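Local coordinates for protein aspartyl-tRNA synthetase 2 (Thermus thermophilus, PDB 1N9W) that attaches L-aspartate to both tRNA(Asp) and tRNA(Asn), using ATP to form an aspartyl-adenylate before transfer to the acceptor end of the tRNA, at residues 187-193 against 220-224; 346-352 against 387-393; 43-47 against 76-82; 18-23 against 34-38. All blocks are in the same frame, centred on the assembly; numbering follows the deposited sequence.

Contact 1: 187-193 against 220-224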
loop_
_atom_site.group_PDB
_atom_site.type_symbol
_atom_site.label_atom_id
_atom_site.label_comp_id
_atom_site.label_asym_id
_atom_site.label_seq_id
_atom_site.Cartn_x
_atom_site.Cartn_y
_atom_site.Cartn_z
ATOM N N VAL B 187 -1.491 -16.892 6.451
ATOM C CA VAL B 187 -0.165 -17.473 6.664
ATOM C C VAL B 187 -0.179 -18.915 6.139
ATOM O O VAL B 187 0.836 -19.424 5.673
ATOM C CB VAL B 187 0.214 -17.480 8.169
ATOM C CG1 VAL B 187 1.381 -18.417 8.418
ATOM C CG2 VAL B 187 0.581 -16.083 8.614
ATOM N N GLY B 188 -1.335 -19.568 6.225
ATOM C CA GLY B 188 -1.447 -20.934 5.744
ATOM C C GLY B 188 -1.590 -20.975 4.232
ATOM O O GLY B 188 -1.495 -22.032 3.615
ATOM N N VAL B 189 -1.822 -19.808 3.639
ATOM C CA VAL B 189 -1.981 -19.691 2.196
ATOM C C VAL B 189 -0.678 -19.260 1.524
ATOM O O VAL B 189 -0.238 -19.879 0.552
ATOM C CB VAL B 189 -3.111 -18.682 1.854
ATOM C CG1 VAL B 189 -3.260 -18.536 0.341
ATOM C CG2 VAL B 189 -4.431 -19.146 2.473
ATOM N N PHE B 190 -0.050 -18.218 2.060
ATOM C CA PHE B 190 1.190 -17.685 1.486
ATOM C C PHE B 190 2.428 -17.793 2.375
ATOM O O PHE B 190 3.513 -17.368 1.978
ATOM C CB PHE B 190 0.971 -16.221 1.091
ATOM C CG PHE B 190 -0.017 -16.032 -0.031
ATOM C CD1 PHE B 190 0.196 -16.630 -1.267
ATOM C CD2 PHE B 190 -1.147 -15.226 0.141
ATOM C CE1 PHE B 190 -0.694 -16.434 -2.322
ATOM C CE2 PHE B 190 -2.048 -15.022 -0.909
ATOM C CZ PHE B 190 -1.823 -15.628 -2.144
ATOM N N GLU B 191 2.259 -18.347 3.574
ATOM C CA GLU B 191 3.368 -18.540 4.518
ATOM C C GLU B 191 3.927 -17.248 5.119
ATOM O O GLU B 191 4.254 -17.197 6.308
ATOM C CB GLU B 191 4.518 -19.303 3.836
ATOM C CG GLU B 191 4.202 -20.742 3.409
ATOM C CD GLU B 191 5.358 -21.399 2.648
ATOM O OE1 GLU B 191 6.533 -21.075 2.944
ATOM O OE2 GLU B 191 5.094 -22.252 1.771
ATOM N N ARG B 192 4.041 -16.214 4.290
ATOM C CA ARG B 192 4.575 -14.915 4.708
ATOM C C ARG B 192 3.735 -13.818 4.072
ATOM O O ARG B 192 3.676 -13.705 2.845
ATOM C CB ARG B 192 6.032 -14.791 4.239
ATOM C CG ARG B 192 6.895 -15.907 4.742
ATOM C CD ARG B 192 7.888 -16.345 3.694
ATOM N NE ARG B 192 9.075 -15.530 3.690
ATOM C CZ ARG B 192 10.112 -15.711 4.501
ATOM N NH1 ARG B 192 10.106 -16.692 5.392
ATOM N NH2 ARG B 192 11.168 -14.904 4.417
ATOM N N VAL B 193 3.090 -13.014 4.907
ATOM C CA VAL B 193 2.240 -11.939 4.410
ATOM C C VAL B 193 2.355 -10.679 5.252
ATOM O O VAL B 193 2.873 -10.702 6.366
ATOM C CB VAL B 193 0.738 -12.349 4.421
ATOM C CG1 VAL B 193 0.536 -13.642 3.658
ATOM C CG2 VAL B 193 0.239 -12.479 5.851
ATOM N N GLU B 220 3.069 -10.991 9.306
ATOM C CA GLU B 220 2.764 -12.300 9.875
ATOM C C GLU B 220 3.497 -13.331 9.007
ATOM O O GLU B 220 3.405 -13.297 7.776
ATOM C CB GLU B 220 1.244 -12.550 9.874
ATOM C CG GLU B 220 0.758 -13.670 10.811
ATOM C CD GLU B 220 0.711 -13.271 12.290
ATOM O OE1 GLU B 220 0.530 -14.170 13.138
ATOM O OE2 GLU B 220 0.842 -12.071 12.612
ATOM N N MET B 221 4.254 -14.219 9.651
ATOM C CA MET B 221 5.007 -15.248 8.932
ATOM C C MET B 221 4.968 -16.593 9.657
ATOM O O MET B 221 4.976 -16.641 10.887
ATOM C CB MET B 221 6.468 -14.793 8.724
ATOM C CG MET B 221 7.335 -14.727 9.974
ATOM S SD MET B 221 9.001 -14.025 9.719
ATOM C CE MET B 221 9.645 -15.052 8.404
ATOM N N GLY B 222 4.909 -17.679 8.885
ATOM C CA GLY B 222 4.863 -19.018 9.457
ATOM C C GLY B 222 6.182 -19.765 9.339
ATOM O O GLY B 222 7.151 -19.241 8.790
ATOM N N PHE B 223 6.218 -20.995 9.852
ATOM C CA PHE B 223 7.420 -21.830 9.827
ATOM C C PHE B 223 8.599 -21.168 10.536
ATOM O O PHE B 223 9.729 -21.193 10.051
ATOM C CB PHE B 223 7.805 -22.172 8.388
ATOM C CG PHE B 223 6.827 -23.075 7.711
ATOM C CD1 PHE B 223 6.685 -24.393 8.116
ATOM C CD2 PHE B 223 6.016 -22.599 6.691
ATOM C CE1 PHE B 223 5.745 -25.227 7.516
ATOM C CE2 PHE B 223 5.074 -23.427 6.089
ATOM C CZ PHE B 223 4.938 -24.744 6.504
ATOM N N ILE B 224 8.325 -20.576 11.689
ATOM C CA ILE B 224 9.367 -19.929 12.464
ATOM C C ILE B 224 9.834 -20.872 13.575
ATOM O O ILE B 224 9.159 -21.854 13.893
ATOM C CB ILE B 224 8.853 -18.629 13.110
ATOM C CG1 ILE B 224 7.686 -18.948 14.047
ATOM C CG2 ILE B 224 8.417 -17.645 12.021
ATOM C CD1 ILE B 224 7.222 -17.763 14.865
#
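Val-187, near the end of helix 181-190, sets its two methyls against strand 215-222. CG2 abuts Glu-220 CG at 3.3 Å, the two side chains crossing at about a right angle, while CG1, anti to the backbone N (chi1 164°), reaches Gly-222 N at 3.6 Å. Glu-191 leaves the helix with positive phi, and this turn brings its carbonyl O to Gly-222 N, a hydrogen bond of 2.7 Å; the same oxygen takes a CA-H...O contact from Met-221. The side chain of Glu-191 runs past the rim of the Phe-223 ring, with CG in the ring plane and 3.9 Å from CE2, and its OE1 forms salt bridges with Arg-2 and Arg-39 of the second subunit. Arg-192 lies alongside Met-221 with NH1 3.5 Å from CE, while its NE bonds to Gln-142 O. Val-193 closes the antiparallel pairing with two backbone bonds to Glu-220, Val-193 N to Glu-220 O being almost straight (177°). The Glu-220 carboxylate turns off to Arg-352 and makes a weak hydrogen bond with His-387. Helix, turn and antiparallel strand pair belong to the class II synthetase catalytic domain, beside its predicted aspartate pocket.

Contact 2: 346-352 against 387-393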
loop_
_atom_site.group_PDB
_atom_site.type_symbol
_atom_site.label_atom_id
_atom_site.label_comp_id
_atom_site.label_asym_id
_atom_site.label_seq_id
_atom_site.Cartn_x
_atom_site.Cartn_y
_atom_site.Cartn_z
ATOM N N ILE B 346 6.420 1.418 19.358
ATOM C CA ILE B 346 6.089 1.477 17.939
ATOM C C ILE B 346 5.820 0.088 17.380
ATOM O O ILE B 346 5.545 -0.063 16.192
ATOM C CB ILE B 346 7.227 2.098 17.113
ATOM C CG1 ILE B 346 8.439 1.166 17.115
ATOM C CG2 ILE B 346 7.579 3.471 17.667
ATOM C CD1 ILE B 346 9.505 1.526 16.104
ATOM N N THR B 347 5.910 -0.928 18.231
ATOM C CA THR B 347 5.679 -2.293 17.786
ATOM C C THR B 347 5.212 -3.202 18.902
ATOM O O THR B 347 5.622 -3.065 20.054
ATOM C CB THR B 347 6.957 -2.910 17.180
ATOM O OG1 THR B 347 7.388 -2.117 16.068
ATOM C CG2 THR B 347 6.689 -4.338 16.708
ATOM N N SER B 348 4.349 -4.140 18.544
ATOM C CA SER B 348 3.838 -5.095 19.505
ATOM C C SER B 348 3.486 -6.380 18.773
ATOM O O SER B 348 2.659 -6.375 17.860
ATOM C CB SER B 348 2.600 -4.537 20.202
ATOM O OG SER B 348 2.163 -5.427 21.210
ATOM N N GLY B 349 4.127 -7.474 19.166
ATOM C CA GLY B 349 3.858 -8.745 18.529
ATOM C C GLY B 349 4.497 -9.918 19.237
ATOM O O GLY B 349 4.932 -9.806 20.385
ATOM N N GLY B 350 4.551 -11.053 18.551
ATOM C CA GLY B 350 5.146 -12.244 19.126
ATOM C C GLY B 350 4.609 -13.495 18.462
ATOM O O GLY B 350 3.766 -13.421 17.568
ATOM N N GLN B 351 5.100 -14.651 18.893
ATOM C CA GLN B 351 4.638 -15.910 18.332
ATOM C C GLN B 351 3.237 -16.214 18.858
ATOM O O GLN B 351 2.925 -15.892 20.003
ATOM C CB GLN B 351 5.611 -17.031 18.699
ATOM C CG GLN B 351 5.097 -18.421 18.385
ATOM C CD GLN B 351 6.212 -19.440 18.259
ATOM O OE1 GLN B 351 7.285 -19.282 18.850
ATOM N NE2 GLN B 351 5.962 -20.497 17.495
ATOM N N ARG B 352 2.392 -16.807 18.016
ATOM C CA ARG B 352 1.028 -17.158 18.407
ATOM C C ARG B 352 0.976 -18.664 18.646
ATOM O O ARG B 352 1.960 -19.365 18.423
ATOM C CB ARG B 352 0.011 -16.832 17.298
ATOM C CG ARG B 352 0.412 -15.754 16.294
ATOM C CD ARG B 352 0.423 -14.373 16.910
ATOM N NE ARG B 352 0.728 -13.328 15.940
ATOM C CZ ARG B 352 0.803 -12.038 16.250
ATOM N NH1 ARG B 352 0.597 -11.644 17.500
ATOM N NH2 ARG B 352 1.090 -11.141 15.316
ATOM N N HIS B 387 3.834 -20.068 13.919
ATOM C CA HIS B 387 3.967 -18.765 13.302
ATOM C C HIS B 387 3.890 -17.636 14.307
ATOM O O HIS B 387 3.618 -17.850 15.487
ATOM C CB HIS B 387 2.863 -18.590 12.263
ATOM C CG HIS B 387 1.483 -18.686 12.836
ATOM N ND1 HIS B 387 0.847 -17.620 13.435
ATOM C CD2 HIS B 387 0.623 -19.730 12.921
ATOM C CE1 HIS B 387 -0.344 -18.001 13.861
ATOM N NE2 HIS B 387 -0.504 -19.276 13.563
ATOM N N GLY B 388 4.132 -16.429 13.814
ATOM C CA GLY B 388 4.085 -15.249 14.654
ATOM C C GLY B 388 4.044 -13.997 13.798
ATOM O O GLY B 388 4.090 -14.074 12.574
ATOM N N GLY B 389 3.957 -12.842 14.440
ATOM C CA GLY B 389 3.910 -11.603 13.696
ATOM C C GLY B 389 3.970 -10.392 14.598
ATOM O O GLY B 389 4.091 -10.509 15.821
ATOM N N PHE B 390 3.877 -9.221 13.986
ATOM C CA PHE B 390 3.929 -7.970 14.721
ATOM C C PHE B 390 3.373 -6.848 13.853
ATOM O O PHE B 390 3.180 -7.018 12.644
ATOM C CB PHE B 390 5.374 -7.678 15.141
ATOM C CG PHE B 390 6.333 -7.481 13.987
ATOM C CD1 PHE B 390 6.548 -6.211 13.458
ATOM C CD2 PHE B 390 7.045 -8.556 13.453
ATOM C CE1 PHE B 390 7.455 -6.009 12.425
ATOM C CE2 PHE B 390 7.959 -8.358 12.412
ATOM C CZ PHE B 390 8.164 -7.080 11.899
ATOM N N ALA B 391 3.109 -5.705 14.475
ATOM C CA ALA B 391 2.562 -4.559 13.767
ATOM C C ALA B 391 3.374 -3.334 14.125
ATOM O O ALA B 391 3.854 -3.207 15.250
ATOM C CB ALA B 391 1.104 -4.354 14.157
ATOM N N ILE B 392 3.526 -2.430 13.167
ATOM C CA ILE B 392 4.284 -1.215 13.394
ATOM C C ILE B 392 3.388 0.008 13.290
ATOM O O ILE B 392 2.681 0.187 12.299
ATOM C CB ILE B 392 5.428 -1.074 12.369
ATOM C CG1 ILE B 392 6.367 -2.277 12.480
ATOM C CG2 ILE B 392 6.178 0.225 12.591
ATOM C CD1 ILE B 392 7.592 -2.185 11.594
ATOM N N GLY B 393 3.412 0.839 14.327
ATOM C CA GLY B 393 2.615 2.054 14.322
ATOM C C GLY B 393 3.314 3.043 13.418
ATOM O O GLY B 393 4.222 3.753 13.851
HETATM O O HOH W 1 3.485 -20.858 16.870
#
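A water molecule at one end of the strand pair is gripped from three sides: Gln-351 NE2 donates to it at 2.6 Å, His-387 N donates at 3.1 Å, and it donates to Arg-352 O at 2.6 Å. It ties Gln-351 and Arg-352 to His-387, next to the hydrogen bond from Arg-352 N to His-387 O. In the extended chain of Gln-351, CG lies 3.3 Å from His-387 O, and OE1 is taken by Arg-335. Further along, Gly-350 N bonds to Gly-389 O at 2.8 Å; the pairing is weak around Ser-348 and Ala-391, then shorter again where Gly-393 N meets Ile-346 O at 3.0 Å, from 37° above the carbonyl plane. Thr-347, Phe-390 and Ile-392 point to one face of the sheet, with Ile-392 CG1 in plane at the edge of the Phe-390 ring. Thr-347 CG2 lies 3.8 Å from Phe-390 CD1, and Ile-392 runs side by side with Thr-347, whose OG1 bonds to Glu-234. On the other face, Arg-352 extends along the glycines. Its CG presses on His-387 CE1 at 3.4 Å, and the carbonyl O of Gly-350 lies over one guanidinium face, offset toward the rim. The salt bridge to Glu-220 thus anchors the guanidinium, while the histidine packs on the aliphatic CG and the glycine backbone lies close beside the head group, consistent with the predicted role of Arg-352, with Ser-348, in binding the aspartate substrate.

Contact 3: 43-47 against 76-82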
loop_
_atom_site.group_PDB
_atom_site.type_symbol
_atom_site.label_atom_id
_atom_site.label_comp_id
_atom_site.label_asym_id
_atom_site.label_seq_id
_atom_site.Cartn_x
_atom_site.Cartn_y
_atom_site.Cartn_z
ATOM N N VAL B 43 11.601 28.408 -4.913
ATOM C CA VAL B 43 12.546 29.162 -5.709
ATOM C C VAL B 43 12.084 30.613 -5.863
ATOM O O VAL B 43 10.883 30.895 -5.984
ATOM C CB VAL B 43 12.744 28.533 -7.113
ATOM C CG1 VAL B 43 11.448 28.619 -7.936
ATOM C CG2 VAL B 43 13.883 29.232 -7.831
ATOM N N GLN B 44 13.046 31.532 -5.837
ATOM C CA GLN B 44 12.763 32.948 -5.994
ATOM C C GLN B 44 12.566 33.207 -7.482
ATOM O O GLN B 44 13.309 32.695 -8.327
ATOM C CB GLN B 44 13.933 33.812 -5.467
ATOM C CG GLN B 44 13.666 35.335 -5.531
ATOM C CD GLN B 44 14.733 36.193 -4.842
ATOM O OE1 GLN B 44 15.757 36.565 -5.443
ATOM N NE2 GLN B 44 14.493 36.514 -3.568
ATOM N N VAL B 45 11.538 33.977 -7.806
ATOM C CA VAL B 45 11.249 34.308 -9.193
ATOM C C VAL B 45 11.262 35.818 -9.213
ATOM O O VAL B 45 10.706 36.460 -8.321
ATOM C CB VAL B 45 9.864 33.765 -9.633
ATOM C CG1 VAL B 45 9.475 34.330 -10.987
ATOM C CG2 VAL B 45 9.913 32.248 -9.716
ATOM N N VAL B 46 11.934 36.388 -10.207
ATOM C CA VAL B 46 12.005 37.829 -10.316
ATOM C C VAL B 46 11.256 38.301 -11.548
ATOM O O VAL B 46 11.498 37.837 -12.664
ATOM C CB VAL B 46 13.485 38.331 -10.389
ATOM C CG1 VAL B 46 13.511 39.854 -10.431
ATOM C CG2 VAL B 46 14.273 37.835 -9.184
ATOM N N THR B 47 10.326 39.219 -11.335
ATOM C CA THR B 47 9.550 39.774 -12.417
ATOM C C THR B 47 9.356 41.265 -12.106
ATOM O O THR B 47 10.131 41.832 -11.330
ATOM C CB THR B 47 8.189 39.006 -12.543
ATOM O OG1 THR B 47 7.490 39.449 -13.717
ATOM C CG2 THR B 47 7.317 39.218 -11.315
ATOM N N GLU B 76 17.915 31.533 -8.769
ATOM C CA GLU B 76 16.879 32.499 -9.024
ATOM C C GLU B 76 16.377 32.335 -10.463
ATOM O O GLU B 76 17.124 31.905 -11.343
ATOM C CB GLU B 76 17.456 33.897 -8.773
ATOM C CG GLU B 76 16.932 35.011 -9.631
ATOM C CD GLU B 76 17.501 36.377 -9.199
ATOM O OE1 GLU B 76 17.517 36.651 -7.986
ATOM O OE2 GLU B 76 17.896 37.161 -10.065
ATOM N N VAL B 77 15.101 32.619 -10.698
ATOM C CA VAL B 77 14.591 32.538 -12.057
ATOM C C VAL B 77 14.073 33.913 -12.448
ATOM O O VAL B 77 13.164 34.442 -11.808
ATOM C CB VAL B 77 13.436 31.521 -12.214
ATOM C CG1 VAL B 77 12.863 31.623 -13.626
ATOM C CG2 VAL B 77 13.922 30.103 -11.963
ATOM N N GLN B 78 14.661 34.500 -13.481
ATOM C CA GLN B 78 14.212 35.802 -13.949
ATOM C C GLN B 78 13.096 35.520 -14.963
ATOM O O GLN B 78 13.344 35.053 -16.072
ATOM C CB GLN B 78 15.407 36.573 -14.553
ATOM C CG GLN B 78 16.173 37.441 -13.503
ATOM C CD GLN B 78 17.673 37.632 -13.785
ATOM O OE1 GLN B 78 18.071 38.002 -14.887
ATOM N NE2 GLN B 78 18.506 37.388 -12.772
ATOM N N ALA B 79 11.857 35.787 -14.553
ATOM C CA ALA B 79 10.686 35.519 -15.382
ATOM C C ALA B 79 10.557 36.294 -16.687
ATOM O O ALA B 79 10.707 37.515 -16.727
ATOM C CB ALA B 79 9.417 35.710 -14.549
ATOM N N LYS B 80 10.261 35.563 -17.755
ATOM C CA LYS B 80 10.051 36.161 -19.060
ATOM C C LYS B 80 8.527 36.178 -19.203
ATOM O O LYS B 80 7.948 36.986 -19.941
ATOM C CB LYS B 80 10.657 35.278 -20.161
ATOM C CG LYS B 80 12.037 34.716 -19.832
ATOM C CD LYS B 80 13.156 35.722 -20.044
ATOM C CE LYS B 80 13.438 35.926 -21.524
ATOM N NZ LYS B 80 14.569 36.871 -21.725
ATOM N N GLU B 81 7.875 35.281 -18.474
ATOM C CA GLU B 81 6.422 35.174 -18.528
ATOM C C GLU B 81 5.864 34.560 -17.246
ATOM O O GLU B 81 6.443 33.633 -16.690
ATOM C CB GLU B 81 6.034 34.327 -19.750
ATOM C CG GLU B 81 4.591 33.839 -19.793
ATOM C CD GLU B 81 4.258 33.121 -21.109
ATOM O OE1 GLU B 81 5.160 32.481 -21.694
ATOM O OE2 GLU B 81 3.088 33.181 -21.536
ATOM N N VAL B 82 4.751 35.104 -16.774
ATOM C CA VAL B 82 4.111 34.582 -15.583
ATOM C C VAL B 82 2.629 34.404 -15.916
ATOM O O VAL B 82 1.952 35.358 -16.302
ATOM C CB VAL B 82 4.304 35.540 -14.367
ATOM C CG1 VAL B 82 3.581 35.006 -13.149
ATOM C CG2 VAL B 82 5.791 35.676 -14.053
HETATM O O HOH W 2 8.490 39.087 -16.094
#
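Gln-44 and Glu-76 lie alongside each other, pointing the same way, on parallel strands 41-47 and 75-79, the third and fifth of an OB-fold barrel, which pair at Val-45 with Val-77 and Val-46 with Gln-78. Both are sites of interaction with tRNA. Their amide and carboxylate planes stand 38° apart. Val-46 crosses the carboxylate obliquely, CG2 touching Glu-76 CD at 3.5 Å, and Gln-78 holds it from its own strand, NE2 bonding at 2.8 Å to the anti lone pair of Glu-76 OE2. Asn-68 ND2 bonds to OE1; both oxygens thus have partners, which should restrain the carboxylate's rotation. Val-45 and Val-77 point to the other face, where Val-43 and Ala-79 join them: Val-43 CG2 meets Val-77 CG2 at 4.2 Å, and Val-45 turns CG1, anti to its backbone nitrogen (chi1 170°), onto Ala-79 CB at 3.8 Å. Leu-18 of strand 15-28 packs on the first pair, Val-61 of strand 58-67 on the second. In the backbone, Val-46 is hydrogen-bonded through both N, to Val-77 O at 2.8 Å, and O, to Ala-79 N. Where the strands diverge, a water spans the gap, 2.6 Å from Thr-47 OG1 and donating to Ala-79 O at 2.8 Å.

Contact 4: 18-23 against 34-38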
loop_
_atom_site.group_PDB
_atom_site.type_symbol
_atom_site.label_atom_id
_atom_site.label_comp_id
_atom_site.label_asym_id
_atom_site.label_seq_id
_atom_site.Cartn_x
_atom_site.Cartn_y
_atom_site.Cartn_z
ATOM N N LEU B 18 8.471 26.552 -14.887
ATOM C CA LEU B 18 8.153 26.093 -13.533
ATOM C C LEU B 18 6.635 26.022 -13.358
ATOM O O LEU B 18 5.892 26.755 -14.016
ATOM C CB LEU B 18 8.730 27.072 -12.499
ATOM C CG LEU B 18 10.246 27.374 -12.529
ATOM C CD1 LEU B 18 10.522 28.663 -11.800
ATOM C CD2 LEU B 18 11.015 26.222 -11.909
ATOM N N LEU B 19 6.183 25.113 -12.499
ATOM C CA LEU B 19 4.760 24.976 -12.176
ATOM C C LEU B 19 4.749 24.873 -10.661
ATOM O O LEU B 19 5.549 24.137 -10.085
ATOM C CB LEU B 19 4.150 23.707 -12.789
ATOM C CG LEU B 19 4.127 23.646 -14.330
ATOM C CD1 LEU B 19 3.592 22.289 -14.793
ATOM C CD2 LEU B 19 3.264 24.787 -14.868
ATOM N N GLY B 20 3.876 25.635 -10.008
ATOM C CA GLY B 20 3.815 25.587 -8.553
ATOM C C GLY B 20 2.823 26.578 -7.978
ATOM O O GLY B 20 1.907 27.012 -8.675
ATOM N N PHE B 21 2.995 26.925 -6.707
ATOM C CA PHE B 21 2.103 27.876 -6.039
ATOM C C PHE B 21 2.872 29.057 -5.488
ATOM O O PHE B 21 3.998 28.906 -5.016
ATOM C CB PHE B 21 1.366 27.214 -4.873
ATOM C CG PHE B 21 0.556 26.020 -5.266
ATOM C CD1 PHE B 21 1.152 24.766 -5.385
ATOM C CD2 PHE B 21 -0.802 26.149 -5.539
ATOM C CE1 PHE B 21 0.405 23.663 -5.760
ATOM C CE2 PHE B 21 -1.555 25.047 -5.919
ATOM C CZ PHE B 21 -0.957 23.799 -6.033
ATOM N N LEU B 22 2.256 30.232 -5.523
ATOM C CA LEU B 22 2.901 31.431 -5.005
ATOM C C LEU B 22 3.022 31.368 -3.470
ATOM O O LEU B 22 2.050 31.604 -2.753
ATOM C CB LEU B 22 2.092 32.657 -5.433
ATOM C CG LEU B 22 2.604 34.059 -5.073
ATOM C CD1 LEU B 22 4.008 34.290 -5.627
ATOM C CD2 LEU B 22 1.621 35.078 -5.644
ATOM N N HIS B 23 4.217 31.056 -2.976
ATOM C CA HIS B 23 4.451 30.959 -1.534
ATOM C C HIS B 23 4.270 32.353 -0.909
ATOM O O HIS B 23 3.553 32.500 0.074
ATOM C CB HIS B 23 5.858 30.419 -1.263
ATOM C CG HIS B 23 6.014 29.786 0.083
ATOM N ND1 HIS B 23 5.414 28.592 0.419
ATOM C CD2 HIS B 23 6.691 30.191 1.184
ATOM C CE1 HIS B 23 5.711 28.292 1.671
ATOM N NE2 HIS B 23 6.483 29.246 2.158
ATOM N N LEU B 34 8.968 37.002 -6.148
ATOM C CA LEU B 34 7.990 35.966 -5.860
ATOM C C LEU B 34 8.746 34.759 -5.371
ATOM O O LEU B 34 9.913 34.558 -5.708
ATOM C CB LEU B 34 7.215 35.585 -7.120
ATOM C CG LEU B 34 6.546 36.718 -7.894
ATOM C CD1 LEU B 34 5.945 36.146 -9.161
ATOM C CD2 LEU B 34 5.485 37.392 -7.036
ATOM N N LEU B 35 8.088 33.962 -4.558
ATOM C CA LEU B 35 8.695 32.749 -4.068
ATOM C C LEU B 35 7.729 31.693 -4.586
ATOM O O LEU B 35 6.559 31.703 -4.211
ATOM C CB LEU B 35 8.720 32.746 -2.544
ATOM C CG LEU B 35 9.756 31.781 -2.006
ATOM C CD1 LEU B 35 11.142 32.404 -2.155
ATOM C CD2 LEU B 35 9.460 31.455 -0.544
ATOM N N LEU B 36 8.194 30.823 -5.477
ATOM C CA LEU B 36 7.341 29.781 -6.042
ATOM C C LEU B 36 7.722 28.455 -5.434
ATOM O O LEU B 36 8.909 28.145 -5.334
ATOM C CB LEU B 36 7.513 29.700 -7.570
ATOM C CG LEU B 36 6.672 28.665 -8.335
ATOM C CD1 LEU B 36 6.438 29.130 -9.788
ATOM C CD2 LEU B 36 7.353 27.296 -8.311
ATOM N N ARG B 37 6.747 27.664 -5.003
ATOM C CA ARG B 37 7.135 26.367 -4.470
ATOM C C ARG B 37 6.425 25.219 -5.152
ATOM O O ARG B 37 5.219 25.272 -5.402
ATOM C CB ARG B 37 6.904 26.272 -2.960
ATOM C CG ARG B 37 5.483 26.155 -2.585
ATOM C CD ARG B 37 5.184 25.386 -1.297
ATOM N NE ARG B 37 3.737 25.188 -1.451
ATOM C CZ ARG B 37 2.811 26.070 -1.093
ATOM N NH1 ARG B 37 3.142 27.208 -0.481
ATOM N NH2 ARG B 37 1.574 25.890 -1.514
ATOM N N ASP B 38 7.186 24.188 -5.485
ATOM C CA ASP B 38 6.561 23.036 -6.084
ATOM C C ASP B 38 6.762 21.876 -5.100
ATOM O O ASP B 38 7.178 22.111 -3.961
ATOM C CB ASP B 38 7.079 22.762 -7.529
ATOM C CG ASP B 38 8.577 22.536 -7.614
ATOM O OD1 ASP B 38 9.166 22.085 -6.612
ATOM O OD2 ASP B 38 9.159 22.766 -8.710
HETATM O O HOH W 3 8.468 23.468 -11.416
#
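The guanidinium of Arg-37 has Phe-21 CB over one face and His-23 ND1 at its edge. NH2 stands 3.6 Å from that Phe-21 CB; the phenyl and guanidinium planes are 17° apart, but NH2 approaches the ring obliquely. The imidazole instead stands almost upright to the guanidinium: Arg-37 NH1 donates to His-23 ND1 at 2.8 Å, the acceptor lying in the guanidinium plane and the donor tilted 18° from the imidazole plane. Since ND1 accepts here, a neutral imidazole seems likely. Arg-37 starts with CG wedged between backbone N and carbonyl carbon (chi1 73°) and then runs extended to NE, which carries the head group across to the opposite strand; NH2 forms a salt bridge with Glu-56. His-23 also lies alongside Leu-35, CD2 of the ring 3.5 Å from CD2 of the leucine. In the backbone, Phe-21 and Arg-37 exchange two bonds, and His-23 N reaches Leu-35 O at 2.7 Å. The other face is apolar: Leu-22 CD1 meets Leu-34 CD2 at 3.7 Å, Leu-36 CD2 lies 3.9 Å from Gly-20 CA, and its CD1 is 4.1 Å from Leu-18 CB. A water accepts from Leu-19 N and lies 2.9 Å from Asp-38 OD2; OD1 bonds to Ser-40 OG. The strands are the first hairpin of the OB-fold. Strand 58-67 packs Leu-59 on Leu-22 and Val-61 on Leu-36, strand 41-47 packs Val-43 on Leu-18 and Val-45 on Leu-34, and the Phe-21 ring meets Phe-223 of the second subunit edge-to-face.

In the fold
The four contacts form two groups on opposite sides of the chain's centre. Contacts 1 and 2, with centres 13 Å apart, share one sheet: strands 215-222 and 387-393 are neighbours, joined by a probable bond from Met-221 N to Gly-388 O (2.9 Å), and Glu-220 OE2 reaches Arg-352 NH2 at 2.9 Å in a salt bridge within the predicted aspartate pocket. Contacts 3 and 4, with centres 10 Å apart, build the tRNA-binding barrel, where Leu-34 O accepts a probable bond from Val-45 N. Centres of contacts 2 and 3 are 52 Å apart, separating the catalytic site from tRNA-contacting residues. The dimer brings the groups together: contact 1 of one subunit packs against contact 4 of the other.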